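Phosphoribosylaminoimidazole carboxylase, ATPase subunit (Thermus thermophilus, PDB 3AW8) probably catalyses the ATP-dependent carboxylation of 5-aminoimidazole ribonucleotide with bicarbonate to N5-carboxyaminoimidazole ribonucleotide, a step of de novo purine biosynthesis. Local coordinates at residues K101-G106 with N257-R262; F195-E200 with G267-E272; N201-G206 with A244-Q249. One frame throughout, in Å; residues are numbered along the deposited sequence.

Contact 1. Residues K101-G106 with N257-R262. With AMP (adenosine monophosphate), chain C.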
loop_
_atom_site.group_PDB
_atom_site.type_symbol
_atom_site.label_atom_id
_atom_site.label_comp_id
_atom_site.label_asym_id
_atom_site.label_seq_id
_atom_site.Cartn_x
_atom_site.Cartn_y
_atom_site.Cartn_z
ATOM N N LYS A 101 -16.193 27.325 14.741
ATOM C CA LYS A 101 -16.934 27.143 15.983
ATOM C C LYS A 101 -18.429 27.442 15.834
ATOM O O LYS A 101 -19.270 26.665 16.292
ATOM C CB LYS A 101 -16.345 28.036 17.078
ATOM C CG LYS A 101 -15.488 27.322 18.116
ATOM C CD LYS A 101 -14.181 26.822 17.541
ATOM C CE LYS A 101 -13.141 26.605 18.641
ATOM N NZ LYS A 101 -13.586 25.649 19.698
ATOM N N THR A 102 -18.764 28.564 15.202
ATOM C CA THR A 102 -20.168 28.928 15.026
ATOM C C THR A 102 -20.890 27.858 14.229
ATOM O O THR A 102 -22.005 27.466 14.574
ATOM C CB THR A 102 -20.345 30.274 14.287
ATOM O OG1 THR A 102 -19.976 30.121 12.912
ATOM C CG2 THR A 102 -19.488 31.353 14.926
ATOM N N PHE A 103 -20.248 27.385 13.162
ATOM C CA PHE A 103 -20.833 26.350 12.312
ATOM C C PHE A 103 -21.222 25.100 13.109
ATOM O O PHE A 103 -22.359 24.628 13.022
ATOM C CB PHE A 103 -19.858 25.988 11.185
ATOM C CG PHE A 103 -20.268 24.780 10.385
ATOM C CD1 PHE A 103 -19.793 23.513 10.720
ATOM C CD2 PHE A 103 -21.125 24.904 9.299
ATOM C CE1 PHE A 103 -20.164 22.387 9.982
ATOM C CE2 PHE A 103 -21.502 23.784 8.557
ATOM C CZ PHE A 103 -21.020 22.524 8.900
ATOM N N PHE A 104 -20.283 24.564 13.884
ATOM C CA PHE A 104 -20.575 23.378 14.682
ATOM C C PHE A 104 -21.514 23.731 15.825
ATOM O O PHE A 104 -22.393 22.945 16.184
ATOM C CB PHE A 104 -19.281 22.748 15.225
ATOM C CG PHE A 104 -18.646 21.770 14.280
ATOM C CD1 PHE A 104 -17.989 22.210 13.137
ATOM C CD2 PHE A 104 -18.760 20.404 14.498
ATOM C CE1 PHE A 104 -17.459 21.305 12.223
ATOM C CE2 PHE A 104 -18.233 19.489 13.589
ATOM C CZ PHE A 104 -17.581 19.943 12.447
ATOM N N GLN A 105 -21.328 24.915 16.399
ATOM C CA GLN A 105 -22.193 25.350 17.482
ATOM C C GLN A 105 -23.619 25.392 16.948
ATOM O O GLN A 105 -24.573 25.127 17.676
ATOM C CB GLN A 105 -21.778 26.737 17.978
ATOM C CG GLN A 105 -22.809 27.389 18.886
ATOM C CD GLN A 105 -22.343 28.727 19.420
ATOM O OE1 GLN A 105 -21.544 28.789 20.353
ATOM N NE2 GLN A 105 -22.832 29.809 18.821
ATOM N N GLY A 106 -23.749 25.709 15.664
ATOM C CA GLY A 106 -25.056 25.775 15.040
ATOM C C GLY A 106 -25.640 24.419 14.686
ATOM O O GLY A 106 -26.835 24.303 14.430
ATOM N N ASN A 257 -13.147 20.816 18.506
ATOM C CA ASN A 257 -11.961 21.668 18.546
ATOM C C ASN A 257 -11.594 22.165 17.148
ATOM O O ASN A 257 -11.560 23.367 16.912
ATOM C CB ASN A 257 -10.776 20.909 19.161
ATOM C CG ASN A 257 -9.437 21.606 18.918
ATOM O OD1 ASN A 257 -9.289 22.800 19.163
ATOM N ND2 ASN A 257 -8.454 20.850 18.439
ATOM N N GLU A 258 -11.329 21.237 16.227
ATOM C CA GLU A 258 -10.948 21.574 14.851
ATOM C C GLU A 258 -11.500 20.610 13.813
ATOM O O GLU A 258 -11.779 19.448 14.108
ATOM C CB GLU A 258 -9.427 21.563 14.686
ATOM C CG GLU A 258 -8.704 22.810 15.116
ATOM C CD GLU A 258 -7.220 22.750 14.792
ATOM O OE1 GLU A 258 -6.521 21.863 15.335
ATOM O OE2 GLU A 258 -6.754 23.590 13.990
ATOM N N MET A 259 -11.637 21.104 12.587
ATOM C CA MET A 259 -12.095 20.278 11.483
ATOM C C MET A 259 -11.129 20.500 10.320
ATOM O O MET A 259 -10.617 21.601 10.125
ATOM C CB MET A 259 -13.533 20.633 11.077
ATOM C CG MET A 259 -13.702 21.900 10.259
ATOM S SD MET A 259 -14.417 21.545 8.623
ATOM C CE MET A 259 -16.157 21.540 8.991
ATOM N N ALA A 260 -10.849 19.437 9.577
ATOM C CA ALA A 260 -9.951 19.514 8.427
ATOM C C ALA A 260 -10.678 18.834 7.271
ATOM O O ALA A 260 -11.041 17.663 7.362
ATOM C CB ALA A 260 -8.635 18.797 8.730
ATOM N N PRO A 261 -10.909 19.562 6.170
ATOM C CA PRO A 261 -11.608 18.979 5.021
ATOM C C PRO A 261 -10.693 18.086 4.195
ATOM O O PRO A 261 -10.473 18.353 3.010
ATOM C CB PRO A 261 -12.065 20.211 4.251
ATOM C CG PRO A 261 -10.911 21.142 4.445
ATOM C CD PRO A 261 -10.568 20.975 5.915
ATOM N N ARG A 262 -10.186 17.015 4.808
ATOM C CA ARG A 262 -9.262 16.134 4.112
ATOM C C ARG A 262 -8.749 14.991 4.985
ATOM O O ARG A 262 -9.025 14.922 6.189
ATOM C CB ARG A 262 -8.049 16.943 3.675
ATOM C CG ARG A 262 -7.413 17.679 4.859
ATOM C CD ARG A 262 -6.091 18.316 4.502
ATOM N NE ARG A 262 -5.526 19.069 5.621
ATOM C CZ ARG A 262 -5.063 18.530 6.754
ATOM N NH1 ARG A 262 -5.089 17.215 6.952
ATOM N NH2 ARG A 262 -4.554 19.315 7.689
HETATM P P AMP C . -4.259 24.175 17.223
HETATM O O1P AMP C . -4.195 23.080 16.218
HETATM O O2P AMP C . -5.756 24.264 17.828
HETATM O O3P AMP C . -3.877 25.571 16.517
HETATM O "O5'" AMP C . -3.198 23.888 18.421
HETATM C "C5'" AMP C . -3.567 22.661 19.078
HETATM C "C4'" AMP C . -2.762 22.509 20.383
HETATM O "O4'" AMP C . -3.110 23.553 21.351
HETATM C "C3'" AMP C . -3.031 21.153 21.062
HETATM O "O3'" AMP C . -1.810 20.594 21.563
HETATM C "C2'" AMP C . -4.039 21.463 22.178
HETATM O "O2'" AMP C . -3.792 20.654 23.337
HETATM C "C1'" AMP C . -3.867 22.971 22.467
HETATM N N9 AMP C . -5.189 23.634 22.599
HETATM C C8 AMP C . -5.920 24.214 21.593
HETATM N N7 AMP C . -7.033 24.702 22.060
HETATM C C5 AMP C . -7.098 24.475 23.388
HETATM C C6 AMP C . -8.040 24.765 24.412
HETATM N N6 AMP C . -9.215 25.437 24.118
HETATM N N1 AMP C . -7.768 24.372 25.678
HETATM C C2 AMP C . -6.636 23.721 25.983
HETATM N N3 AMP C . -5.726 23.430 25.049
HETATM C C4 AMP C . -5.911 23.782 23.757
#
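The edge of the Phe104 ring receives the methyl end of Met259, which lies in the ring plane with its CE 3.5 Å from Phe104 CE1. Phe104 also stacks on Phe256, and its own CD1 sits in plane at the edge of the Phe103 ring. Met259 CE approaches that second ring obliquely, 4.2 Å from Phe103 CE1, so one methyl serves two aromatic rings. The thioether gets there by bending at both chi2 and chi3 (85°), which turns the chain end toward helix 97-107. Val93 and Ala94 of helix 88-94 and Ala233, Ala236 and Leu237 of helix 220-237 also touch these side chains. Lys101, one turn before Phe104 on the helix, takes the polar flank: its chain, kinked at chi2 and chi4, carries CE to 4.0 Å from Asn257 O, while NZ makes a weak hydrogen bond to Phe256 O and a long, weak ion pair with Glu172. Glu258, on the strand before Met259, points away from the helix, and its OE1 lies 2.8 Å from O1P of AMP. The helix and strand run nearly perpendicular (98°), with their axes 9.9 Å apart. Asn257 and Glu258 both face Glu246 in a classic beta bulge; Glu258, at AMP, and Asn257, a probable ATP-binding residue, line the nucleotide site of the ATP-grasp domain.

Contact 2. Residues F195-E200 with G267-E272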
loop_
_atom_site.group_PDB
_atom_site.type_symbol
_atom_site.label_atom_id
_atom_site.label_comp_id
_atom_site.label_asym_id
_atom_site.label_seq_id
_atom_site.Cartn_x
_atom_site.Cartn_y
_atom_site.Cartn_z
ATOM N N PHE A 195 -17.620 5.542 9.093
ATOM C CA PHE A 195 -16.888 6.152 10.201
ATOM C C PHE A 195 -15.795 5.232 10.729
ATOM O O PHE A 195 -15.987 4.015 10.816
ATOM C CB PHE A 195 -17.864 6.494 11.334
ATOM C CG PHE A 195 -19.041 7.316 10.886
ATOM C CD1 PHE A 195 -19.018 8.704 10.984
ATOM C CD2 PHE A 195 -20.141 6.707 10.287
ATOM C CE1 PHE A 195 -20.073 9.470 10.486
ATOM C CE2 PHE A 195 -21.194 7.466 9.786
ATOM C CZ PHE A 195 -21.160 8.851 9.884
ATOM N N TYR A 196 -14.650 5.816 11.075
ATOM C CA TYR A 196 -13.520 5.055 11.609
ATOM C C TYR A 196 -13.609 5.076 13.117
ATOM O O TYR A 196 -14.273 5.929 13.693
ATOM C CB TYR A 196 -12.178 5.693 11.199
ATOM C CG TYR A 196 -11.776 5.435 9.774
ATOM C CD1 TYR A 196 -11.057 4.289 9.425
ATOM C CD2 TYR A 196 -12.175 6.303 8.754
ATOM C CE1 TYR A 196 -10.752 4.009 8.082
ATOM C CE2 TYR A 196 -11.882 6.034 7.420
ATOM C CZ TYR A 196 -11.178 4.886 7.090
ATOM O OH TYR A 196 -10.970 4.592 5.768
ATOM N N PRO A 197 -12.941 4.131 13.786
ATOM C CA PRO A 197 -13.003 4.147 15.247
ATOM C C PRO A 197 -12.443 5.490 15.713
ATOM O O PRO A 197 -11.661 6.113 14.998
ATOM C CB PRO A 197 -12.088 2.990 15.638
ATOM C CG PRO A 197 -12.248 2.040 14.494
ATOM C CD PRO A 197 -12.216 2.948 13.297
ATOM N N LEU A 198 -12.851 5.950 16.889
ATOM C CA LEU A 198 -12.320 7.200 17.405
ATOM C C LEU A 198 -10.837 6.936 17.554
ATOM O O LEU A 198 -10.419 5.784 17.605
ATOM C CB LEU A 198 -12.930 7.541 18.772
ATOM C CG LEU A 198 -14.284 8.261 18.802
ATOM C CD1 LEU A 198 -14.767 8.361 20.235
ATOM C CD2 LEU A 198 -14.153 9.655 18.194
ATOM N N VAL A 199 -10.039 7.992 17.622
ATOM C CA VAL A 199 -8.602 7.835 17.757
ATOM C C VAL A 199 -8.115 8.796 18.830
ATOM O O VAL A 199 -8.586 9.933 18.905
ATOM C CB VAL A 199 -7.882 8.152 16.409
ATOM C CG1 VAL A 199 -6.369 8.041 16.570
ATOM C CG2 VAL A 199 -8.367 7.202 15.327
ATOM N N GLU A 200 -7.191 8.338 19.671
ATOM C CA GLU A 200 -6.646 9.197 20.708
ATOM C C GLU A 200 -5.360 9.821 20.189
ATOM O O GLU A 200 -4.422 9.112 19.811
ATOM C CB GLU A 200 -6.357 8.405 21.979
ATOM C CG GLU A 200 -5.485 9.165 22.959
ATOM C CD GLU A 200 -5.325 8.459 24.278
ATOM O OE1 GLU A 200 -4.377 8.816 25.016
ATOM O OE2 GLU A 200 -6.150 7.562 24.578
ATOM N N GLY A 267 -4.887 9.781 11.100
ATOM C CA GLY A 267 -5.469 8.611 10.466
ATOM C C GLY A 267 -4.512 7.778 9.630
ATOM O O GLY A 267 -4.929 6.814 8.981
ATOM N N HIS A 268 -3.228 8.127 9.640
ATOM C CA HIS A 268 -2.269 7.383 8.847
ATOM C C HIS A 268 -2.203 5.929 9.246
ATOM O O HIS A 268 -1.747 5.097 8.468
ATOM C CB HIS A 268 -0.884 8.008 8.946
ATOM C CG HIS A 268 -0.821 9.396 8.404
ATOM N ND1 HIS A 268 -1.772 9.896 7.539
ATOM C CD2 HIS A 268 0.080 10.389 8.592
ATOM C CE1 HIS A 268 -1.459 11.139 7.219
ATOM N NE2 HIS A 268 -0.342 11.462 7.845
ATOM N N TRP A 269 -2.662 5.613 10.453
ATOM C CA TRP A 269 -2.638 4.224 10.922
ATOM C C TRP A 269 -3.595 3.334 10.115
ATOM O O TRP A 269 -3.487 2.106 10.156
ATOM C CB TRP A 269 -3.024 4.143 12.398
ATOM C CG TRP A 269 -4.417 4.623 12.661
ATOM C CD1 TRP A 269 -4.811 5.914 12.880
ATOM C CD2 TRP A 269 -5.612 3.835 12.656
ATOM N NE1 TRP A 269 -6.177 5.977 13.008
ATOM C CE2 TRP A 269 -6.694 4.715 12.875
ATOM C CE3 TRP A 269 -5.875 2.472 12.482
ATOM C CZ2 TRP A 269 -8.024 4.274 12.929
ATOM C CZ3 TRP A 269 -7.203 2.032 12.532
ATOM C CH2 TRP A 269 -8.257 2.934 12.755
ATOM N N THR A 270 -4.525 3.947 9.383
ATOM C CA THR A 270 -5.488 3.172 8.613
ATOM C C THR A 270 -4.897 2.489 7.386
ATOM O O THR A 270 -5.553 1.638 6.770
ATOM C CB THR A 270 -6.709 4.024 8.171
ATOM O OG1 THR A 270 -6.300 5.010 7.220
ATOM C CG2 THR A 270 -7.355 4.709 9.373
ATOM N N ILE A 271 -3.663 2.843 7.028
ATOM C CA ILE A 271 -3.032 2.212 5.873
ATOM C C ILE A 271 -2.878 0.708 6.107
ATOM O O ILE A 271 -3.115 -0.085 5.210
ATOM C CB ILE A 271 -1.660 2.843 5.558
ATOM C CG1 ILE A 271 -1.835 4.332 5.251
ATOM C CG2 ILE A 271 -1.044 2.165 4.340
ATOM C CD1 ILE A 271 -0.542 5.038 4.922
ATOM N N GLU A 272 -2.484 0.312 7.312
ATOM C CA GLU A 272 -2.363 -1.109 7.626
ATOM C C GLU A 272 -3.256 -1.525 8.799
ATOM O O GLU A 272 -3.591 -2.698 8.928
ATOM C CB GLU A 272 -0.912 -1.491 7.914
ATOM C CG GLU A 272 -0.124 -0.406 8.572
ATOM C CD GLU A 272 0.641 0.423 7.569
ATOM O OE1 GLU A 272 0.619 1.666 7.685
ATOM O OE2 GLU A 272 1.268 -0.174 6.669
#
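Gly267 O is gripped twice by Thr270, the residue whose methyl packs against Tyr196 across the contact. Thr270 N and Thr270 OG1 each donate to this oxygen from 2.9 Å, the hydroxyl arriving almost in line with the carbonyl bond (167° at the oxygen). The same hydroxyl is hydrogen-bonded to the backbone N of Gln278, which ties the turn to helix 278-287. With OG1 held between its own backbone N and carbonyl carbon (chi1 67°), CG2 is directed at the tyrosine ring, 3.7 Å from Tyr196 CE1, and the two side chains cross at about a right angle. Thr270 CG2 also rests over the centre of one face of the Trp269 indole, 3.5 Å above its plane. At the indole edge, in plane, Pro197 CD stands 4.0 Å from Trp269 CH2. Val199 and the indole lie alongside each other, pointing opposite ways, with Val199 CG2 placed obliquely 3.8 Å from Trp269 CZ2. The tyrosine hydroxyl reaches beyond the contact to Thr276 O, while Leu198 points away and packs on helix 220-237. This part of the chain thus has that helix on one side and the indole on the other. A type I beta turn, 267-270, running into a short, weakly bonded helix, packs here on the interrupted part of strand 193-204, in the large antiparallel sheet that continues from the ATP-grasp strands into the C-terminal region.

Contact 3. Residues N201-G206 with A244-Q249. With AMP (adenosine monophosphate), chain C.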
loop_
_atom_site.group_PDB
_atom_site.type_symbol
_atom_site.label_atom_id
_atom_site.label_comp_id
_atom_site.label_asym_id
_atom_site.label_seq_id
_atom_site.Cartn_x
_atom_site.Cartn_y
_atom_site.Cartn_z
ATOM N N ASN A 201 -5.311 11.148 20.178
ATOM C CA ASN A 201 -4.136 11.850 19.673
ATOM C C ASN A 201 -3.409 12.603 20.773
ATOM O O ASN A 201 -4.032 13.250 21.605
ATOM C CB ASN A 201 -4.559 12.822 18.567
ATOM C CG ASN A 201 -5.554 12.202 17.608
ATOM O OD1 ASN A 201 -6.651 12.727 17.404
ATOM N ND2 ASN A 201 -5.179 11.067 17.021
ATOM N N ARG A 202 -2.086 12.510 20.779
ATOM C CA ARG A 202 -1.294 13.198 21.781
ATOM C C ARG A 202 -0.375 14.183 21.110
ATOM O O ARG A 202 0.402 13.819 20.229
ATOM C CB ARG A 202 -0.463 12.209 22.590
ATOM C CG ARG A 202 -1.296 11.218 23.348
ATOM C CD ARG A 202 -0.427 10.402 24.257
ATOM N NE ARG A 202 -1.222 9.433 24.993
ATOM C CZ ARG A 202 -0.701 8.479 25.751
ATOM N NH1 ARG A 202 0.619 8.375 25.868
ATOM N NH2 ARG A 202 -1.499 7.629 26.381
ATOM N N HIS A 203 -0.465 15.433 21.538
ATOM C CA HIS A 203 0.349 16.484 20.969
ATOM C C HIS A 203 1.422 16.891 21.952
ATOM O O HIS A 203 1.279 16.691 23.156
ATOM C CB HIS A 203 -0.524 17.694 20.641
ATOM C CG HIS A 203 -1.679 17.375 19.746
ATOM N ND1 HIS A 203 -1.548 17.239 18.380
ATOM C CD2 HIS A 203 -2.976 17.107 20.029
ATOM C CE1 HIS A 203 -2.715 16.900 17.861
ATOM N NE2 HIS A 203 -3.598 16.813 18.840
ATOM N N TRP A 204 2.494 17.464 21.424
ATOM C CA TRP A 204 3.590 17.929 22.239
ATOM C C TRP A 204 4.340 18.957 21.411
ATOM O O TRP A 204 4.800 18.659 20.303
ATOM C CB TRP A 204 4.503 16.757 22.619
ATOM C CG TRP A 204 5.503 17.074 23.703
ATOM C CD1 TRP A 204 6.803 17.475 23.540
ATOM C CD2 TRP A 204 5.281 17.002 25.119
ATOM N NE1 TRP A 204 7.405 17.652 24.768
ATOM C CE2 TRP A 204 6.493 17.369 25.753
ATOM C CE3 TRP A 204 4.177 16.663 25.913
ATOM C CZ2 TRP A 204 6.628 17.403 27.142
ATOM C CZ3 TRP A 204 4.310 16.699 27.297
ATOM C CH2 TRP A 204 5.529 17.065 27.896
ATOM N N GLY A 205 4.451 20.170 21.946
ATOM C CA GLY A 205 5.142 21.228 21.235
ATOM C C GLY A 205 4.293 21.739 20.083
ATOM O O GLY A 205 4.807 22.325 19.123
ATOM N N GLY A 206 2.987 21.505 20.187
ATOM C CA GLY A 206 2.069 21.938 19.158
ATOM C C GLY A 206 2.090 21.043 17.932
ATOM O O GLY A 206 1.613 21.449 16.863
ATOM N N ALA A 244 -12.125 15.174 8.801
ATOM C CA ALA A 244 -11.499 14.880 10.084
ATOM C C ALA A 244 -11.966 15.857 11.154
ATOM O O ALA A 244 -11.754 17.070 11.053
ATOM C CB ALA A 244 -9.981 14.931 9.954
ATOM N N LEU A 245 -12.604 15.310 12.182
ATOM C CA LEU A 245 -13.120 16.097 13.291
ATOM C C LEU A 245 -12.333 15.812 14.566
ATOM O O LEU A 245 -12.220 14.666 14.996
ATOM C CB LEU A 245 -14.596 15.764 13.509
ATOM C CG LEU A 245 -15.660 16.754 13.025
ATOM C CD1 LEU A 245 -15.182 17.489 11.785
ATOM C CD2 LEU A 245 -16.969 16.003 12.772
ATOM N N GLU A 246 -11.784 16.864 15.159
ATOM C CA GLU A 246 -11.024 16.740 16.392
ATOM C C GLU A 246 -11.832 17.265 17.573
ATOM O O GLU A 246 -12.369 18.368 17.521
ATOM C CB GLU A 246 -9.715 17.516 16.285
ATOM C CG GLU A 246 -8.638 16.773 15.531
ATOM C CD GLU A 246 -7.300 17.482 15.581
ATOM O OE1 GLU A 246 -7.107 18.435 14.798
ATOM O OE2 GLU A 246 -6.445 17.090 16.412
ATOM N N PHE A 247 -11.926 16.473 18.635
ATOM C CA PHE A 247 -12.665 16.887 19.825
ATOM C C PHE A 247 -11.794 16.820 21.075
ATOM O O PHE A 247 -10.697 16.261 21.063
ATOM C CB PHE A 247 -13.889 15.994 20.069
ATOM C CG PHE A 247 -14.871 15.971 18.940
ATOM C CD1 PHE A 247 -14.699 15.101 17.871
ATOM C CD2 PHE A 247 -15.984 16.803 18.956
ATOM C CE1 PHE A 247 -15.625 15.057 16.831
ATOM C CE2 PHE A 247 -16.917 16.769 17.921
ATOM C CZ PHE A 247 -16.739 15.895 16.858
ATOM N N PHE A 248 -12.298 17.422 22.147
ATOM C CA PHE A 248 -11.642 17.386 23.445
ATOM C C PHE A 248 -12.552 16.453 24.226
ATOM O O PHE A 248 -13.774 16.595 24.154
ATOM C CB PHE A 248 -11.663 18.753 24.122
ATOM C CG PHE A 248 -10.673 19.718 23.571
ATOM C CD1 PHE A 248 -9.325 19.398 23.528
ATOM C CD2 PHE A 248 -11.081 20.965 23.116
ATOM C CE1 PHE A 248 -8.390 20.311 23.036
ATOM C CE2 PHE A 248 -10.155 21.885 22.623
ATOM C CZ PHE A 248 -8.809 21.555 22.584
ATOM N N GLN A 249 -11.985 15.489 24.944
ATOM C CA GLN A 249 -12.821 14.585 25.729
ATOM C C GLN A 249 -12.735 14.950 27.204
ATOM O O GLN A 249 -11.680 14.821 27.829
ATOM C CB GLN A 249 -12.406 13.120 25.552
ATOM C CG GLN A 249 -13.465 12.150 26.082
ATOM C CD GLN A 249 -12.987 10.706 26.180
ATOM O OE1 GLN A 249 -12.400 10.162 25.245
ATOM N NE2 GLN A 249 -13.258 10.073 27.318
HETATM P P AMP C . -4.259 24.175 17.223
HETATM O O1P AMP C . -4.195 23.080 16.218
HETATM O O2P AMP C . -5.756 24.264 17.828
HETATM O O3P AMP C . -3.877 25.571 16.517
HETATM O "O5'" AMP C . -3.198 23.888 18.421
HETATM C "C5'" AMP C . -3.567 22.661 19.078
HETATM C "C4'" AMP C . -2.762 22.509 20.383
HETATM O "O4'" AMP C . -3.110 23.553 21.351
HETATM C "C3'" AMP C . -3.031 21.153 21.062
HETATM O "O3'" AMP C . -1.810 20.594 21.563
HETATM C "C2'" AMP C . -4.039 21.463 22.178
HETATM O "O2'" AMP C . -3.792 20.654 23.337
HETATM C "C1'" AMP C . -3.867 22.971 22.467
HETATM N N9 AMP C . -5.189 23.634 22.599
HETATM C C8 AMP C . -5.920 24.214 21.593
HETATM N N7 AMP C . -7.033 24.702 22.060
HETATM C C5 AMP C . -7.098 24.475 23.388
HETATM C C6 AMP C . -8.040 24.765 24.412
HETATM N N6 AMP C . -9.215 25.437 24.118
HETATM N N1 AMP C . -7.768 24.372 25.678
HETATM C C2 AMP C . -6.636 23.721 25.983
HETATM N N3 AMP C . -5.726 23.430 25.049
HETATM C C4 AMP C . -5.911 23.782 23.757
#
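His203 and Glu246 both point CB across the contact, and CG anti to the carbonyl carbon, with chi1 at -55° and -80°, keeps each chain heading for the other. Beyond CG the glutamate chain is extended, and the two side chains meet over strand 179-187, which lies between strands 193-204 and 241-250 in the sheet. The nearest CA atoms, those of Asn201 and Glu246, are still 9.1 Å apart, and the meeting is entirely one of side-chain ends. Glu246 OE2 comes to the edge of the imidazole, near the ring plane, 3.8 Å from His203 NE2 and 4.0 Å from His203 CE1. The carboxylate is turned 52° against the ring, and at this separation the pair is a contact of polar groups and not a bond. Asn201 stands to one side, its amide engaged through ND2 with Ser211 OG and through OD1 with Ser182 OG. Each strand also touches the nucleotide. His203 CB lies 3.3 Å from O3' of AMP, and that oxygen approaches the imidazole obliquely. Phe248 CZ is 3.5 Å from C5 of the adenine, again obliquely, and the Phe248 ring meets that of Phe177 with the planes nearly parallel. Glu180, on the intervening strand, touches His203 and Phe248 and is hydrogen-bonded to AMP. Glu246 OE1 lies close to Glu258 OE1, whose carboxylate is the one next to the phosphate. Two carboxylates brought together near the phosphate are consistent with the acidic magnesium-binding positions of ATP-grasp enzymes, although no metal is modelled here.

How the contacts relate
All three contacts belong to the ATP-grasp region and reach the same antiparallel sheet, in which strands 253-260, 241-250, 179-187 and 193-204 follow one another. Contacts 1 and 3, centres 14 Å apart, meet directly through the paired strands 253-260 and 241-250: Asn257 N to Glu246 O and Glu258 O to Glu246 N are probable hydrogen bonds, and Leu245 packs on Phe104 and Met259. Both also touch AMP. Contact 2 shares strand 193-204 with contact 3, again 14 Å between centres, but lies 19 Å from contact 1. Along the chain, 101-106 comes first, then 195-200, 201-206, 244-249, 257-262 and 267-272. Strand 193-204 thus carries packing at contact 2 and, further along, a pocket residue at contact 3.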